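Local structure of extracellular solute-binding protein, family 1 (Trichodesmium erythraeum IMS101, 6G7N) at residues A[7-12]-A[268-273]. The protein binds ferric iron and probably delivers it to an ABC transporter as the extracellular solute-binding component. Sequence-based numbering, arbitrary orientation. Where two conformers were deposited one is given.
With DAL (D-alanine), chain C.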
loop_
_atom_site.group_PDB
_atom_site.type_symbol
_atom_site.label_atom_id
_atom_site.label_comp_id
_atom_site.label_asym_id
_atom_site.label_seq_id
_atom_site.Cartn_x
_atom_site.Cartn_y
_atom_site.Cartn_z
ATOM N N SER A 7 -12.275 9.785 -3.161
ATOM C CA SER A 7 -11.514 8.623 -2.688
ATOM C C SER A 7 -11.622 7.439 -3.628
ATOM O O SER A 7 -12.703 7.118 -4.128
ATOM C CB SER A 7 -11.997 8.186 -1.313
ATOM O OG SER A 7 -11.264 7.058 -0.870
ATOM N N SER A 8 -10.489 6.763 -3.811
ATOM C CA SER A 8 -10.462 5.440 -4.449
ATOM C C SER A 8 -10.441 4.266 -3.452
ATOM O O SER A 8 -10.355 3.101 -3.849
ATOM C CB SER A 8 -9.253 5.354 -5.387
ATOM O OG SER A 8 -8.037 5.372 -4.661
ATOM N N ARG A 9 -10.472 4.595 -2.161
ATOM C CA ARG A 9 -10.149 3.670 -1.045
ATOM C C ARG A 9 -11.351 3.395 -0.133
ATOM O O ARG A 9 -11.223 2.740 0.908
ATOM C CB ARG A 9 -8.939 4.282 -0.276
ATOM C CG ARG A 9 -8.436 3.617 1.030
ATOM C CD ARG A 9 -8.115 2.133 0.947
ATOM N NE ARG A 9 -7.657 1.611 2.233
ATOM C CZ ARG A 9 -8.467 1.352 3.252
ATOM N NH1 ARG A 9 -9.773 1.509 3.147
ATOM N NH2 ARG A 9 -7.949 0.919 4.402
ATOM N N HIS A 10 -12.536 3.837 -0.546
ATOM C CA HIS A 10 -13.731 3.621 0.261
ATOM C C HIS A 10 -14.144 2.142 0.227
ATOM O O HIS A 10 -14.244 1.532 -0.834
ATOM C CB HIS A 10 -14.895 4.494 -0.268
ATOM C CG HIS A 10 -16.217 4.195 0.361
ATOM N ND1 HIS A 10 -16.624 4.743 1.559
ATOM C CD2 HIS A 10 -17.213 3.380 -0.058
ATOM C CE1 HIS A 10 -17.837 4.282 1.836
ATOM N NE2 HIS A 10 -18.207 3.446 0.877
ATOM N N TYR A 11 -14.454 1.604 1.403
ATOM C CA TYR A 11 -15.175 0.333 1.581
ATOM C C TYR A 11 -16.476 0.626 2.318
ATOM O O TYR A 11 -16.567 1.606 3.053
ATOM C CB TYR A 11 -14.317 -0.695 2.321
ATOM C CG TYR A 11 -13.198 -1.190 1.459
ATOM C CD1 TYR A 11 -13.398 -2.177 0.503
ATOM C CD2 TYR A 11 -11.938 -0.603 1.518
ATOM C CE1 TYR A 11 -12.349 -2.595 -0.315
ATOM C CE2 TYR A 11 -10.900 -1.002 0.704
ATOM C CZ TYR A 11 -11.098 -2.003 -0.204
ATOM O OH TYR A 11 -10.052 -2.400 -1.017
ATOM N N ASP A 12 -17.495 -0.224 2.153
ATOM C CA ASP A 12 -18.828 -0.003 2.753
ATOM C C ASP A 12 -18.788 0.243 4.251
ATOM O O ASP A 12 -19.545 1.056 4.792
ATOM C CB ASP A 12 -19.733 -1.223 2.468
ATOM C CG ASP A 12 -21.218 -0.942 2.710
ATOM O OD1 ASP A 12 -21.680 0.145 2.322
ATOM O OD2 ASP A 12 -21.930 -1.811 3.261
ATOM N N ASN A 268 -10.071 -2.967 5.263
ATOM C CA ASN A 268 -9.309 -3.668 4.250
ATOM C C ASN A 268 -8.227 -4.571 4.812
ATOM O O ASN A 268 -7.250 -4.850 4.110
ATOM C CB ASN A 268 -8.715 -2.695 3.220
ATOM C CG ASN A 268 -8.176 -3.402 1.987
ATOM O OD1 ASN A 268 -8.779 -4.391 1.508
ATOM N ND2 ASN A 268 -7.076 -2.885 1.425
ATOM N N ASN A 269 -8.381 -5.027 6.045
ATOM C CA ASN A 269 -7.396 -5.915 6.648
ATOM C C ASN A 269 -5.976 -5.374 6.613
ATOM O O ASN A 269 -5.024 -6.134 6.479
ATOM C CB ASN A 269 -7.456 -7.316 6.027
ATOM C CG ASN A 269 -8.828 -7.912 6.121
ATOM O OD1 ASN A 269 -9.360 -8.083 7.204
ATOM N ND2 ASN A 269 -9.426 -8.205 4.972
ATOM N N GLU A 270 -5.855 -4.055 6.791
ATOM C CA GLU A 270 -4.586 -3.343 6.895
ATOM C C GLU A 270 -4.230 -3.121 8.372
ATOM O O GLU A 270 -5.058 -3.341 9.273
ATOM C CB GLU A 270 -4.631 -2.033 6.086
ATOM C CG GLU A 270 -4.682 -2.310 4.605
ATOM C CD GLU A 270 -4.679 -1.066 3.733
ATOM O OE1 GLU A 270 -3.818 -0.158 3.947
ATOM O OE2 GLU A 270 -5.506 -0.990 2.789
ATOM N N TYR A 271 -2.990 -2.698 8.595
ATOM C CA TYR A 271 -2.532 -2.337 9.930
ATOM C C TYR A 271 -2.842 -0.873 10.191
ATOM O O TYR A 271 -2.766 -0.042 9.292
ATOM C CB TYR A 271 -1.016 -2.548 10.035
ATOM C CG TYR A 271 -0.548 -3.973 9.832
ATOM C CD1 TYR A 271 -0.485 -4.852 10.909
ATOM C CD2 TYR A 271 -0.192 -4.465 8.587
ATOM C CE1 TYR A 271 -0.093 -6.178 10.739
ATOM C CE2 TYR A 271 0.203 -5.804 8.409
ATOM C CZ TYR A 271 0.245 -6.646 9.487
ATOM O OH TYR A 271 0.631 -7.972 9.273
ATOM N N PRO A 272 -3.100 -0.504 11.451
ATOM C CA PRO A 272 -3.150 0.913 11.809
ATOM C C PRO A 272 -1.809 1.558 11.633
ATOM O O PRO A 272 -0.773 0.891 11.676
ATOM C CB PRO A 272 -3.514 0.911 13.313
ATOM C CG PRO A 272 -4.011 -0.466 13.567
ATOM C CD PRO A 272 -3.264 -1.354 12.645
ATOM N N VAL A 273 -1.791 2.888 11.426
ATOM C CA VAL A 273 -0.537 3.639 11.506
ATOM C C VAL A 273 -0.231 4.135 12.921
ATOM O O VAL A 273 0.933 4.411 13.220
ATOM C CB VAL A 273 -0.457 4.813 10.507
ATOM C CG1 VAL A 273 -0.649 4.323 9.090
ATOM C CG2 VAL A 273 -1.424 5.924 10.857
HETATM N N DAL C . -6.430 -2.533 -4.346
HETATM C CA DAL C . -7.457 -1.992 -3.394
HETATM C CB DAL C . -8.206 -0.828 -4.024
HETATM C C DAL C . -6.890 -1.624 -2.062
HETATM O O DAL C . -5.700 -1.941 -1.864
HETATM O OXT DAL C . -7.640 -1.030 -1.241
#
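R9 and Y11, from the loop between strand 2-7 and helix 15-25, reach across to N268 and E270, just past helix 258-266. The tighter packing is around N268. Its CB lies over one face of the R9 guanidinium, 3.9 Å from R9 NH2, and also sits 3.7 Å from CE2 of the Y11 ring. With CG anti to the backbone N (chi1 -167°), the N268 amide runs on beside the phenol, its plane only 18° from that of the ring. N268 ND2 then donates in the amide plane to the anti lone pair of E270 OE2, a nearly straight bond of 2.8 Å. R9, bent at chi2 (53°), and E270 approach each other from opposite directions and meet in a longer salt bridge, R9 NE to E270 OE2 3.4 Å, the two flat groups inclined rather than coplanar. S234 and the carbonyl of F264 hold the guanidinium by hydrogen bonds; E270 OE1 is hydrogen-bonded to the hydroxyls of S99 and S234, and R101 adds a second salt bridge to OE2.

The side facing the ligand is looser. Y11 OH stands 3.5 Å from N268 OD1, which R201 holds by a hydrogen bond, and lies 2.8 Å from OXT of the bound D-alanine. No hydrogen bond links the two segments directly, and Y11 is partly exposed. D-alanine is also hydrogen-bonded to R101, and nearby Y141, Y197 and Y198 bind the ferric ion. The chemistry suggests a buried E270 carboxylate whose charge is probably balanced by R9 and R101, an arrangement consistent with E270 orienting N268 and R101 as second-shell support for the pocket.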